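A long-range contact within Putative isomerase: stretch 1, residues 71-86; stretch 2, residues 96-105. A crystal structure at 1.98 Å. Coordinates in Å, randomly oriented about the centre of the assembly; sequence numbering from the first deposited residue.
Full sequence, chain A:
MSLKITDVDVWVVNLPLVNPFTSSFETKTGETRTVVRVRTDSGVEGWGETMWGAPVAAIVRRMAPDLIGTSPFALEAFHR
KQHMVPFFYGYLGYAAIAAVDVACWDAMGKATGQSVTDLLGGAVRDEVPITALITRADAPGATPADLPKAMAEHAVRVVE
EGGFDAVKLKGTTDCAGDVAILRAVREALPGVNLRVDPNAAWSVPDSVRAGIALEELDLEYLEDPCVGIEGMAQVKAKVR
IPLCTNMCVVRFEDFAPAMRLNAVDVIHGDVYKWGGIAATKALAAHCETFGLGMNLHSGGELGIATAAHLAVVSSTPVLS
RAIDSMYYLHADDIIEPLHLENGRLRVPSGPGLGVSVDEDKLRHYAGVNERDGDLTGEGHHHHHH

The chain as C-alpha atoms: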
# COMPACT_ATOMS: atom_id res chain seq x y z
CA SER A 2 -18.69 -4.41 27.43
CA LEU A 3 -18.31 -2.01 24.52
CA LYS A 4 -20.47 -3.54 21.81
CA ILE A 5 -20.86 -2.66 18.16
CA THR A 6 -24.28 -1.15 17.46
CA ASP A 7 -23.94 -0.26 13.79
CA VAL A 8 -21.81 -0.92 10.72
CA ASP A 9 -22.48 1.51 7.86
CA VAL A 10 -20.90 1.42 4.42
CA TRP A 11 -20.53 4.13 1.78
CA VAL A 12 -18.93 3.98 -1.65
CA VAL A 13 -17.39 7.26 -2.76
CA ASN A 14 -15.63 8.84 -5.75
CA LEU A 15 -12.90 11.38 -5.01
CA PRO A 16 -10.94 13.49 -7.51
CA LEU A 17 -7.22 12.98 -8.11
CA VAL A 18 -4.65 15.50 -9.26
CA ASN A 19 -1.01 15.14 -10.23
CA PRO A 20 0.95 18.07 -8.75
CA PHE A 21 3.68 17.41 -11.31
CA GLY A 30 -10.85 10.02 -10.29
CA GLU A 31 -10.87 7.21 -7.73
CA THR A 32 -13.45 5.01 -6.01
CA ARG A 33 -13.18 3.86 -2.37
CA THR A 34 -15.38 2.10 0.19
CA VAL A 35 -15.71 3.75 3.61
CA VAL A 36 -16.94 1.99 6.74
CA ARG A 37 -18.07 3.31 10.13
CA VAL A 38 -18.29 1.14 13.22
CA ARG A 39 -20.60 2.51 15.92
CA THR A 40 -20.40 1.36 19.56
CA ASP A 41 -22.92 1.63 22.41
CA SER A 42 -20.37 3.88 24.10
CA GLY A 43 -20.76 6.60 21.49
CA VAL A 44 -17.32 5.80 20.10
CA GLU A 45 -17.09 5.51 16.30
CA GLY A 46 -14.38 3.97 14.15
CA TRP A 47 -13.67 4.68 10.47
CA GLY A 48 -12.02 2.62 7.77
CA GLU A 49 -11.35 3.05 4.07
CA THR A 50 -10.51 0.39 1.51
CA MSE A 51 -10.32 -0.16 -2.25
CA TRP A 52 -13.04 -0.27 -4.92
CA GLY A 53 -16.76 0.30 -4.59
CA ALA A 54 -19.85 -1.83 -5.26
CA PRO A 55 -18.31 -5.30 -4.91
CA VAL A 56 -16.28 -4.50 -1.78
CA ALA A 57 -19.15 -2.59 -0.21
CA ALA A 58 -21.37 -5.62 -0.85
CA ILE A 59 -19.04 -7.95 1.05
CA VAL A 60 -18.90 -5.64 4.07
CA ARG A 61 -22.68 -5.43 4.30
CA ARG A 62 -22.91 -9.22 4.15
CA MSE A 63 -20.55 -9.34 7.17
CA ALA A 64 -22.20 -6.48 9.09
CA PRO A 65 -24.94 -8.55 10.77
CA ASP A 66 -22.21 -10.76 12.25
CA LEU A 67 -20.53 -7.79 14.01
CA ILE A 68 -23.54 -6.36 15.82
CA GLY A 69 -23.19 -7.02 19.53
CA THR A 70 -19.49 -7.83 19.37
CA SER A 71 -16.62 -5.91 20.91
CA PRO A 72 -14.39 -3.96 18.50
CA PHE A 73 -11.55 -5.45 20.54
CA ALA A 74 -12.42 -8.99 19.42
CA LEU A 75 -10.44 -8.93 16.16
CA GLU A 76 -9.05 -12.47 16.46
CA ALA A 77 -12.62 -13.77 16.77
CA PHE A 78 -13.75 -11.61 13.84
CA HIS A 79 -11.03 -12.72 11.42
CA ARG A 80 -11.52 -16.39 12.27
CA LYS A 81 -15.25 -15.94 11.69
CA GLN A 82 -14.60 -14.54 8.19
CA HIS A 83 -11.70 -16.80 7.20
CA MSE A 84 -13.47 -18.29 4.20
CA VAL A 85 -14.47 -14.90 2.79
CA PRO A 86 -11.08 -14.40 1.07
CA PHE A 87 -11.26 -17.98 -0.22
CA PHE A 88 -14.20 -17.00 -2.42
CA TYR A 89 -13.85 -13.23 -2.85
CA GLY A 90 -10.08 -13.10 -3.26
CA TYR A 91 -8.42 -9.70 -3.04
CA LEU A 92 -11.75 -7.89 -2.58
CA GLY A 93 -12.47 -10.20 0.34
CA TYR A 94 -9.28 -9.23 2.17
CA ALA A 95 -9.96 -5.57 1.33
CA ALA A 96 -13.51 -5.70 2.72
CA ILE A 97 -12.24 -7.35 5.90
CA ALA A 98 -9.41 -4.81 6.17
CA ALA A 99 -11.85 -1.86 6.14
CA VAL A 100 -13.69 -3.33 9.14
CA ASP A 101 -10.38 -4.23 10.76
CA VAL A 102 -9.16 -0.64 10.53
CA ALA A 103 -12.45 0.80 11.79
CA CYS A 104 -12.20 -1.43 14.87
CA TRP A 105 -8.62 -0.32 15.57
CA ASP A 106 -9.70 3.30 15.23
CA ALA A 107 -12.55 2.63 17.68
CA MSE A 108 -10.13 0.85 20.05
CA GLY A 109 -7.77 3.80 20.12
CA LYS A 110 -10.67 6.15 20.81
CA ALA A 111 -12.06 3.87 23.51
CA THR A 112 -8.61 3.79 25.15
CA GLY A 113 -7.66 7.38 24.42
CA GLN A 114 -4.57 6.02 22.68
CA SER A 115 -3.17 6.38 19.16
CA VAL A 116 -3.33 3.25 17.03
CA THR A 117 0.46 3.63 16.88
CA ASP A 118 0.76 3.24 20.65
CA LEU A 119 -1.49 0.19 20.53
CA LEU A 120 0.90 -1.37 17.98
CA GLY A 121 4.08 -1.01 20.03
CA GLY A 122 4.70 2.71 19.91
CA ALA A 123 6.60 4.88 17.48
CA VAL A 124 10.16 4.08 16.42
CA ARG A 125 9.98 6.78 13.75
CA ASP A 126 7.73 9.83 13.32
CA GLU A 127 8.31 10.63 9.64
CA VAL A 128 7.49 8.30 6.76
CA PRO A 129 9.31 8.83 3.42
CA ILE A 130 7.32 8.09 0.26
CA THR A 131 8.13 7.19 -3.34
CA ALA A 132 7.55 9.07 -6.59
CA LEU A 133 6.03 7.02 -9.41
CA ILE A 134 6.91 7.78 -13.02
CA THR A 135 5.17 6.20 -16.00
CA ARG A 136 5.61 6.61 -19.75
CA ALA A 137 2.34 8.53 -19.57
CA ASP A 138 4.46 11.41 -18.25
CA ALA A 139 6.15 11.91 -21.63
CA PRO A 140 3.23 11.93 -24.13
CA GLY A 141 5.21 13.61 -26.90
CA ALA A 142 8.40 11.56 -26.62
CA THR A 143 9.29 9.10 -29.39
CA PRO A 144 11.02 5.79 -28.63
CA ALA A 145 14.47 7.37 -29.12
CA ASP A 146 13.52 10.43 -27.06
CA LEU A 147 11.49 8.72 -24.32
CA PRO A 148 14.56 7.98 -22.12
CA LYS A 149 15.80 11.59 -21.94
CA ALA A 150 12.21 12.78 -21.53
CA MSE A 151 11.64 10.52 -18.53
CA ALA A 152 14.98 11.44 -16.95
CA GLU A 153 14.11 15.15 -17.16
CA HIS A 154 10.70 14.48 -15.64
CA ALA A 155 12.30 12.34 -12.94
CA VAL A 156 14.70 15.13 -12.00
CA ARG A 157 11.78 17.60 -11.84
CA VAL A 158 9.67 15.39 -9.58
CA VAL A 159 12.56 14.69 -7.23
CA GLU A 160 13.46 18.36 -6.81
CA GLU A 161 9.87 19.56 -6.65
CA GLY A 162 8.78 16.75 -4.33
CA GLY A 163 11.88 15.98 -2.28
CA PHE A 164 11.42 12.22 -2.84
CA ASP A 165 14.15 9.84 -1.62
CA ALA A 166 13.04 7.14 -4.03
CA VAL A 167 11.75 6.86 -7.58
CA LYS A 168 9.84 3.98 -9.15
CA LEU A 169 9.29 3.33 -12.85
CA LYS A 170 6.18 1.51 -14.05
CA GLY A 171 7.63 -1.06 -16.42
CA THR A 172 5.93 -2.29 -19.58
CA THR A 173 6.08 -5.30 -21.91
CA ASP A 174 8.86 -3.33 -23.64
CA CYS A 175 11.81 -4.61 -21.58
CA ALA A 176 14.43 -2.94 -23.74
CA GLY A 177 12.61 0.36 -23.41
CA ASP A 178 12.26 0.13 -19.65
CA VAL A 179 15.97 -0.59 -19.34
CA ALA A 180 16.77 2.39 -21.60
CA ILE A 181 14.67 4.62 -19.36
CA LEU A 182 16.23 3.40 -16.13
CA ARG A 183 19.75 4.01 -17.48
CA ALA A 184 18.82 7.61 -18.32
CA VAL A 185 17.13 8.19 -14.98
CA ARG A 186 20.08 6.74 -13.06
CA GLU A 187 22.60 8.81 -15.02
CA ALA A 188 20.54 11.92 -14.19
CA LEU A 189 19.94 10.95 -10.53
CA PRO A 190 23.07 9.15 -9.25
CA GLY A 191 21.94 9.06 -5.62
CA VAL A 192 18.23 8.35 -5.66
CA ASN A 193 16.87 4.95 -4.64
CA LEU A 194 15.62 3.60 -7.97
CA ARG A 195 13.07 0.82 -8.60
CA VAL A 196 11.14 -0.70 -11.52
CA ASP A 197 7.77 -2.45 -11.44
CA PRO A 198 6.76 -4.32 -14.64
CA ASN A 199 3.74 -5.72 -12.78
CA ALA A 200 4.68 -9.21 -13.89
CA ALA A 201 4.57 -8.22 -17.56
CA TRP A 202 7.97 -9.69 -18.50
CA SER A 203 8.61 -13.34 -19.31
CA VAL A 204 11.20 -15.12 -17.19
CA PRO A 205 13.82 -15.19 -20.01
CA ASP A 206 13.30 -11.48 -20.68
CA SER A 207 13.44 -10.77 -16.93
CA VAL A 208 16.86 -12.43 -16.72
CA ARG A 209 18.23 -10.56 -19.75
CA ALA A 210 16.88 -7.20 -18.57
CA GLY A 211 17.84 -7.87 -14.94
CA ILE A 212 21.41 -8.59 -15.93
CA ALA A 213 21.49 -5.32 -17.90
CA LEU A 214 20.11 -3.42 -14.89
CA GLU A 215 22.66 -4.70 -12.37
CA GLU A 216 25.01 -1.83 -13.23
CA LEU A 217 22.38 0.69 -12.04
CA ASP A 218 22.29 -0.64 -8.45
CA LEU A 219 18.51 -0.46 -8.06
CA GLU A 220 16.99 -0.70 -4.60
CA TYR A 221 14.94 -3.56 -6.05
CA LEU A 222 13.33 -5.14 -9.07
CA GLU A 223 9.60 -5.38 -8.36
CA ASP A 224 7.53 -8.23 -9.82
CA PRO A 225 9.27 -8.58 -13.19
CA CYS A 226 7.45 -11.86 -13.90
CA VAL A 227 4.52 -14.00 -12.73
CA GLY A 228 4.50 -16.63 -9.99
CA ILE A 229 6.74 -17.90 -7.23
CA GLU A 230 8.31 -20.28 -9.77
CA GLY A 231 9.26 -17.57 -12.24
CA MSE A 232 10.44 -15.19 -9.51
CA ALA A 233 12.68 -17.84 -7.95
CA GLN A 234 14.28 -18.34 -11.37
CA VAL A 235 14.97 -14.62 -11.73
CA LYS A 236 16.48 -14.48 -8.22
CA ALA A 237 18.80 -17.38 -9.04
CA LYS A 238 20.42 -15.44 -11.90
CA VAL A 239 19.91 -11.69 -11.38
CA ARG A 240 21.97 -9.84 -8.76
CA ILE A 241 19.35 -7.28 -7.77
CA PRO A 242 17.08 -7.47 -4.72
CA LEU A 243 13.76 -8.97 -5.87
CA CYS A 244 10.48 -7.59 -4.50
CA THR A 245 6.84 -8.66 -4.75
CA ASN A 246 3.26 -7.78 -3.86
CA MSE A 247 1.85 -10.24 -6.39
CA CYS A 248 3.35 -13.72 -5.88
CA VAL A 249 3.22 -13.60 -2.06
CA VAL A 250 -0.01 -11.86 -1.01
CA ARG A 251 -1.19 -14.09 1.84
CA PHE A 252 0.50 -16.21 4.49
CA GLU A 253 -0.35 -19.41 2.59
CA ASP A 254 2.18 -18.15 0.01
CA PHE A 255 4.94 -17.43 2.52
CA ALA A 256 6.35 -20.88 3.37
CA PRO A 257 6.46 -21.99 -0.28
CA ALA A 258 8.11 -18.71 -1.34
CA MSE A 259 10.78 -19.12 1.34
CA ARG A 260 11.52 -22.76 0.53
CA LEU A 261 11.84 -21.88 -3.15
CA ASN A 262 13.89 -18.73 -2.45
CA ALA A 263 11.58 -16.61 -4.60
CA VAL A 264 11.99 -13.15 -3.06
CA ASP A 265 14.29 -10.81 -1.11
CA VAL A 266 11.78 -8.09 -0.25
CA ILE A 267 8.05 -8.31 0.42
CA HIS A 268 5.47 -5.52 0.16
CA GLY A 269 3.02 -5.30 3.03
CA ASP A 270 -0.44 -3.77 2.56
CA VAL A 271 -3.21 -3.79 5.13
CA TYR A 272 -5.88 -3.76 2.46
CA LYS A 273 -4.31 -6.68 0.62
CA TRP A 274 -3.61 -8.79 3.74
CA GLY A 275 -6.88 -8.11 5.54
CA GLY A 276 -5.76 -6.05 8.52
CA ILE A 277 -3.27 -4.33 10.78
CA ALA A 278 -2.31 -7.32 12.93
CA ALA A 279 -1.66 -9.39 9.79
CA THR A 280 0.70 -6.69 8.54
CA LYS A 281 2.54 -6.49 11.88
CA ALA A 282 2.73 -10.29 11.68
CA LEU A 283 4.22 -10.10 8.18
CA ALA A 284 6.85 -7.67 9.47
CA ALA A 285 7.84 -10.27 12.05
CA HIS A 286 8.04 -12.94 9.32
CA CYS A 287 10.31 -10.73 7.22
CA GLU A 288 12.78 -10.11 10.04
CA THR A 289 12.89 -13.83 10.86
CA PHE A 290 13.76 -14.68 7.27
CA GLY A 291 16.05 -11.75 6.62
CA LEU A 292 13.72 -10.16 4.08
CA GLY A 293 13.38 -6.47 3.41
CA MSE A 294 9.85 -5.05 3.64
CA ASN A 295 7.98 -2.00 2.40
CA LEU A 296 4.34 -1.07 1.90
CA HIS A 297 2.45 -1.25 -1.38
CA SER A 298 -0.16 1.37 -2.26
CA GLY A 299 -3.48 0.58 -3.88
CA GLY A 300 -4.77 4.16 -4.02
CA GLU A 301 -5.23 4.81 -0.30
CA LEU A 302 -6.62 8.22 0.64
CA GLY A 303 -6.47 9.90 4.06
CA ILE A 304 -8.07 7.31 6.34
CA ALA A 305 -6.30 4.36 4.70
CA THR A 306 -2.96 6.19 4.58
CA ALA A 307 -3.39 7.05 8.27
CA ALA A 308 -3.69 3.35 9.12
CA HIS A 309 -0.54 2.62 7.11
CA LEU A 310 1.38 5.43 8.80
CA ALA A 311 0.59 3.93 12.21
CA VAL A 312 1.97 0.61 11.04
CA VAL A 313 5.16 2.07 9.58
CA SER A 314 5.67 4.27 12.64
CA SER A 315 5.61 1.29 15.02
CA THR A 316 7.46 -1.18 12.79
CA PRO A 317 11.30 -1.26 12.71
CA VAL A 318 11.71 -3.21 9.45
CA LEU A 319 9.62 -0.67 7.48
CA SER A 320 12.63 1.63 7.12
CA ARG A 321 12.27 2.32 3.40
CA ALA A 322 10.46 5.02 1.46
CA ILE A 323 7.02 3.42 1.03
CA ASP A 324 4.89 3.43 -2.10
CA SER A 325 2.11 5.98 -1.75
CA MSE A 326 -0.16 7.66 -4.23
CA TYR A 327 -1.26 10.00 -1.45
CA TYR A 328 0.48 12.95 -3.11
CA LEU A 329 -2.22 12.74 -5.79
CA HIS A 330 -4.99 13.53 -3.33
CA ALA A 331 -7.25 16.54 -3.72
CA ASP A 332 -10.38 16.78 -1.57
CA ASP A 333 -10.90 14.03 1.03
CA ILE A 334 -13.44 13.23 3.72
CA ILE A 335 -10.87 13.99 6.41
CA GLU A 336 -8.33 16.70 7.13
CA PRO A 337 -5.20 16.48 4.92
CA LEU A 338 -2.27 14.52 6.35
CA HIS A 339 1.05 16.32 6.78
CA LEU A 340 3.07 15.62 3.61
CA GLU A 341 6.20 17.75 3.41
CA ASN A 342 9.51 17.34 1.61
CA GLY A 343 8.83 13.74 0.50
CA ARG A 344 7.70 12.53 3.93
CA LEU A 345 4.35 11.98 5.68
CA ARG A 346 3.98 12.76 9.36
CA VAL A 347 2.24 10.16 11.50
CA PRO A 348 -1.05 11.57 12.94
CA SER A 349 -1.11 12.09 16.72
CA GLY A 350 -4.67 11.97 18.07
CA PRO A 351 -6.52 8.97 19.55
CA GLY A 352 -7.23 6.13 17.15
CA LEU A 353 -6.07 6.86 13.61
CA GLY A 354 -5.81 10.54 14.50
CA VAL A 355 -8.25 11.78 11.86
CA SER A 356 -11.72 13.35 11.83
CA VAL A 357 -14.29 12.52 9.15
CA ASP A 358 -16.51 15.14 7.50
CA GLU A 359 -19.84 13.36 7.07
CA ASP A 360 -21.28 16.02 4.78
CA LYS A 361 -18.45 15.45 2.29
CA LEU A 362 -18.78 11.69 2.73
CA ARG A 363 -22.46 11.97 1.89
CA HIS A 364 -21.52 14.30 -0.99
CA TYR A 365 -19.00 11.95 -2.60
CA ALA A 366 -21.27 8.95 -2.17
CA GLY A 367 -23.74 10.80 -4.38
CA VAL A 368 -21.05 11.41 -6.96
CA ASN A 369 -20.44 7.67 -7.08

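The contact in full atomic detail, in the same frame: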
# COMPACT_ATOMS: atom_id res chain seq x y z
N SER A 71 -17.53 -6.94 20.46
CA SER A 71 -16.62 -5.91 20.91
C SER A 71 -15.66 -5.58 19.77
O SER A 71 -15.25 -6.47 19.04
CB SER A 71 -15.83 -6.41 22.12
OG SER A 71 -14.76 -5.53 22.43
N PRO A 72 -15.32 -4.29 19.58
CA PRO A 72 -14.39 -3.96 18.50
C PRO A 72 -13.00 -4.52 18.81
O PRO A 72 -12.15 -4.64 17.93
CB PRO A 72 -14.43 -2.43 18.47
CG PRO A 72 -14.77 -2.07 19.89
CD PRO A 72 -15.83 -3.08 20.24
N PHE A 73 -12.80 -4.89 20.07
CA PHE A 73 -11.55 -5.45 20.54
C PHE A 73 -11.38 -6.93 20.17
O PHE A 73 -10.28 -7.48 20.26
CB PHE A 73 -11.47 -5.33 22.06
CG PHE A 73 -11.13 -3.95 22.54
CD1 PHE A 73 -9.80 -3.55 22.67
CD2 PHE A 73 -12.14 -3.04 22.87
CE1 PHE A 73 -9.48 -2.27 23.13
CE2 PHE A 73 -11.83 -1.75 23.33
CZ PHE A 73 -10.49 -1.37 23.46
N ALA A 74 -12.47 -7.57 19.76
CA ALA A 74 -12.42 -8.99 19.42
C ALA A 74 -12.06 -9.25 17.96
O ALA A 74 -12.81 -9.90 17.23
CB ALA A 74 -13.76 -9.65 19.76
N LEU A 75 -10.89 -8.76 17.54
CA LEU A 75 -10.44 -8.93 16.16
C LEU A 75 -10.09 -10.37 15.80
O LEU A 75 -10.42 -10.83 14.71
CB LEU A 75 -9.24 -8.01 15.88
CG LEU A 75 -9.59 -6.52 15.76
CD1 LEU A 75 -8.34 -5.70 15.51
CD2 LEU A 75 -10.59 -6.34 14.61
N GLU A 76 -9.43 -11.08 16.71
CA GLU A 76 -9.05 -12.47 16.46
C GLU A 76 -10.31 -13.27 16.16
O GLU A 76 -10.34 -14.06 15.22
CB GLU A 76 -8.33 -13.07 17.68
CG GLU A 76 -6.93 -12.52 17.92
CD GLU A 76 -5.85 -13.25 17.14
OE1 GLU A 76 -6.17 -14.10 16.28
OE2 GLU A 76 -4.65 -12.99 17.39
N ALA A 77 -11.36 -13.06 16.96
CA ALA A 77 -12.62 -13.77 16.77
C ALA A 77 -13.25 -13.39 15.43
O ALA A 77 -13.78 -14.25 14.71
CB ALA A 77 -13.58 -13.46 17.90
N PHE A 78 -13.19 -12.11 15.10
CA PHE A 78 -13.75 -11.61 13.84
C PHE A 78 -13.08 -12.23 12.61
O PHE A 78 -13.76 -12.73 11.71
CB PHE A 78 -13.60 -10.09 13.77
CG PHE A 78 -13.92 -9.53 12.42
CD1 PHE A 78 -15.18 -9.71 11.85
CD2 PHE A 78 -12.96 -8.83 11.70
CE1 PHE A 78 -15.47 -9.21 10.58
CE2 PHE A 78 -13.24 -8.32 10.43
CZ PHE A 78 -14.50 -8.52 9.87
N HIS A 79 -11.76 -12.17 12.55
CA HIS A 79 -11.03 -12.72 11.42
C HIS A 79 -11.30 -14.21 11.26
O HIS A 79 -11.53 -14.68 10.15
CB HIS A 79 -9.54 -12.47 11.57
CG HIS A 79 -9.14 -11.06 11.28
ND1 HIS A 79 -9.18 -10.52 10.01
CD2 HIS A 79 -8.75 -10.05 12.10
CE1 HIS A 79 -8.83 -9.25 10.06
NE2 HIS A 79 -8.56 -8.94 11.32
N ARG A 80 -11.27 -14.96 12.36
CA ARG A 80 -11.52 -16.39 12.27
C ARG A 80 -12.93 -16.62 11.71
O ARG A 80 -13.15 -17.47 10.86
CB ARG A 80 -11.37 -17.06 13.64
CG ARG A 80 -9.93 -17.05 14.19
CD ARG A 80 -8.98 -17.99 13.44
NE ARG A 80 -9.33 -19.40 13.67
CZ ARG A 80 -8.69 -20.44 13.14
NH1 ARG A 80 -7.64 -20.25 12.34
NH2 ARG A 80 -9.11 -21.67 13.40
N LYS A 81 -13.88 -15.81 12.17
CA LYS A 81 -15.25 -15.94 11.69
C LYS A 81 -15.38 -15.71 10.18
O LYS A 81 -16.22 -16.33 9.52
CB LYS A 81 -16.14 -14.96 12.45
CG LYS A 81 -17.62 -15.17 12.24
CD LYS A 81 -18.44 -14.35 13.23
CE LYS A 81 -19.92 -14.64 13.06
NZ LYS A 81 -20.22 -16.11 13.17
N GLN A 82 -14.54 -14.85 9.62
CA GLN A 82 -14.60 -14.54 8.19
C GLN A 82 -13.47 -15.16 7.37
O GLN A 82 -13.19 -14.71 6.26
CB GLN A 82 -14.58 -13.02 7.98
CG GLN A 82 -15.53 -12.23 8.86
CD GLN A 82 -16.98 -12.59 8.63
OE1 GLN A 82 -17.39 -12.92 7.52
NE2 GLN A 82 -17.78 -12.51 9.69
N HIS A 83 -12.83 -16.20 7.90
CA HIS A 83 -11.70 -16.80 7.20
C HIS A 83 -11.97 -17.37 5.81
O HIS A 83 -11.06 -17.47 5.00
CB HIS A 83 -11.04 -17.88 8.06
CG HIS A 83 -11.77 -19.19 8.07
ND1 HIS A 83 -13.01 -19.35 8.66
CD2 HIS A 83 -11.40 -20.41 7.62
CE1 HIS A 83 -13.37 -20.62 8.57
NE2 HIS A 83 -12.42 -21.28 7.94
N MSE A 84 -13.21 -17.74 5.52
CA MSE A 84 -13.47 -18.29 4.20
C MSE A 84 -13.86 -17.21 3.19
O MSE A 84 -13.92 -17.48 1.99
CB MSE A 84 -14.52 -19.39 4.27
CG MSE A 84 -14.01 -20.69 4.90
SE MSE A 84 -12.49 -21.50 3.97
CE MSE A 84 -13.48 -22.31 2.52
N VAL A 85 -14.10 -15.99 3.67
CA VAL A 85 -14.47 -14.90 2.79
C VAL A 85 -13.40 -14.67 1.70
O VAL A 85 -13.73 -14.54 0.53
CB VAL A 85 -14.70 -13.59 3.58
CG1 VAL A 85 -14.87 -12.41 2.64
CG2 VAL A 85 -15.93 -13.74 4.46
N PRO A 86 -12.11 -14.62 2.09
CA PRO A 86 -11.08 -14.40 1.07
C PRO A 86 -10.98 -15.59 0.11
O PRO A 86 -10.61 -15.44 -1.05
CB PRO A 86 -9.80 -14.22 1.89
CG PRO A 86 -10.31 -13.70 3.20
CD PRO A 86 -11.52 -14.56 3.43
N ALA A 96 -12.27 -5.98 2.00
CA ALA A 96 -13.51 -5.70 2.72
C ALA A 96 -13.23 -5.90 4.21
O ALA A 96 -13.56 -5.05 5.04
CB ALA A 96 -14.61 -6.64 2.27
N ILE A 97 -12.60 -7.03 4.53
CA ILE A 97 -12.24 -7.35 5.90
C ILE A 97 -11.33 -6.27 6.48
O ILE A 97 -11.53 -5.82 7.61
CB ILE A 97 -11.53 -8.73 5.96
CG1 ILE A 97 -12.55 -9.83 5.66
CG2 ILE A 97 -10.85 -8.92 7.32
CD1 ILE A 97 -11.98 -11.23 5.57
N ALA A 98 -10.34 -5.83 5.71
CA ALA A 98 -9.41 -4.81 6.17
C ALA A 98 -10.10 -3.51 6.60
O ALA A 98 -9.73 -2.90 7.61
CB ALA A 98 -8.37 -4.51 5.08
N ALA A 99 -11.10 -3.08 5.83
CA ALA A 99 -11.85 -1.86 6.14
C ALA A 99 -12.46 -1.95 7.54
O ALA A 99 -12.37 -1.02 8.33
CB ALA A 99 -12.95 -1.66 5.11
N VAL A 100 -13.08 -3.10 7.83
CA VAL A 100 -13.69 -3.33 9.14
C VAL A 100 -12.61 -3.43 10.20
O VAL A 100 -12.78 -2.94 11.32
CB VAL A 100 -14.52 -4.64 9.13
CG1 VAL A 100 -15.11 -4.90 10.51
CG2 VAL A 100 -15.62 -4.54 8.08
N ASP A 101 -11.49 -4.06 9.85
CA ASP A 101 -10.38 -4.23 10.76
C ASP A 101 -9.87 -2.86 11.21
O ASP A 101 -9.70 -2.62 12.41
CB ASP A 101 -9.23 -4.99 10.08
CG ASP A 101 -8.07 -5.26 11.01
OD1 ASP A 101 -8.09 -6.29 11.72
OD2 ASP A 101 -7.13 -4.44 11.05
N VAL A 102 -9.64 -1.98 10.25
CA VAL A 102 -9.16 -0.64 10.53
C VAL A 102 -10.15 0.16 11.38
O VAL A 102 -9.76 0.83 12.33
CB VAL A 102 -8.88 0.13 9.22
CG1 VAL A 102 -8.45 1.56 9.52
CG2 VAL A 102 -7.79 -0.59 8.43
N ALA A 103 -11.43 0.08 11.03
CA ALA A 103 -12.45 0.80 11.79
C ALA A 103 -12.44 0.36 13.25
O ALA A 103 -12.59 1.19 14.14
CB ALA A 103 -13.83 0.56 11.18
N CYS A 104 -12.24 -0.93 13.50
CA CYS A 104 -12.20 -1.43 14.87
C CYS A 104 -10.97 -0.90 15.62
O CYS A 104 -11.06 -0.57 16.81
CB CYS A 104 -12.21 -2.96 14.89
SG CYS A 104 -13.80 -3.69 14.44
N TRP A 105 -9.83 -0.83 14.95
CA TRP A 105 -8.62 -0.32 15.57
C TRP A 105 -8.82 1.15 15.93
O TRP A 105 -8.40 1.62 16.99
CB TRP A 105 -7.41 -0.46 14.63
CG TRP A 105 -6.74 -1.80 14.71
CD1 TRP A 105 -6.91 -2.86 13.88
CD2 TRP A 105 -5.78 -2.21 15.69
NE1 TRP A 105 -6.11 -3.91 14.27
CE2 TRP A 105 -5.41 -3.54 15.38
CE3 TRP A 105 -5.19 -1.58 16.80
CZ2 TRP A 105 -4.48 -4.25 16.15
CZ3 TRP A 105 -4.26 -2.30 17.57
CH2 TRP A 105 -3.92 -3.62 17.23

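Stretch 2 is helical throughout, residues 96 to 105, and belongs to a longer helix. Stretch 1 opens with a type I turn from Ser71 to Ala74, forms a short helix from Leu75 to Lys81, and turns again from Gln82 to Val85. The two helices run nearly antiparallel, at 169°, with a closest axial approach of 11.3 Å. At this spacing the contact is made largely by side chains. The backbones come nearer at the turn before the short helix, where the CA atoms of Pro72 and Cys104 are 4.9 Å apart. The contact buries 548 Å² between the two stretches, both sides summed.

Ala96 points toward stretch 1 but makes no close contact. Ile97 follows and has the largest covered area of any residue here. Its side chain fits as a knob among Phe78, His79, Val85 and Pro86. Ile97 CG2 lies 3.4 Å from His79 CE1 and 4.0 Å from Phe78 CE2. Ile97 CD1 reaches the second turn and the residue after it, 3.8 Å from Pro86 CG and 4.1 Å from Val85 CB. Ile97 CD1 also lies 3.7 Å from Gln82 O. The contacts are mainly apolar, and the branched side chain serves both the short helix and the segment that follows.

Ala98 points away and Ala99 is out of reach. Val100, one turn on from Ala96, faces stretch 1 again. Val100 CG1 packs 3.7 Å from Phe78 CZ, so the Phe78 ring touches both Ile97 and Val100.

Asp101 supplies the one hydrogen bond between the stretches. His79 NE2 donates to Asp101 OD1 at 2.7 Å, with an N-H...acceptor angle of 159°. The acceptor lies at the edge of the imidazole, near its plane, as suits an in-plane N-H. Both CA-to-CB bonds point sideways, yet the side-chain ends approach and meet. Asp101 OD2 is hydrogen-bonded elsewhere in the structure. Leu75 CD2 lies 3.8 Å from Asp101 OD1, bringing an apolar methyl beside the polar pair.

Val102 points away, and Ala103 is out of reach. Cys104 meets the start of stretch 1. Cys104 CB is 3.5 Å from Pro72 O, 4.2 Å from Pro72 CB and 3.8 Å from Leu75 CD2. These are close van der Waals contacts.

Trp105 starts away from stretch 1, but its indole comes back toward Leu75. Leu75 CD1 lies 3.1 Å from Trp105 NE1 and 3.6 Å from Trp105 CD1, a tight contact. Leu75 thus spans Asp101, Cys104 and Trp105.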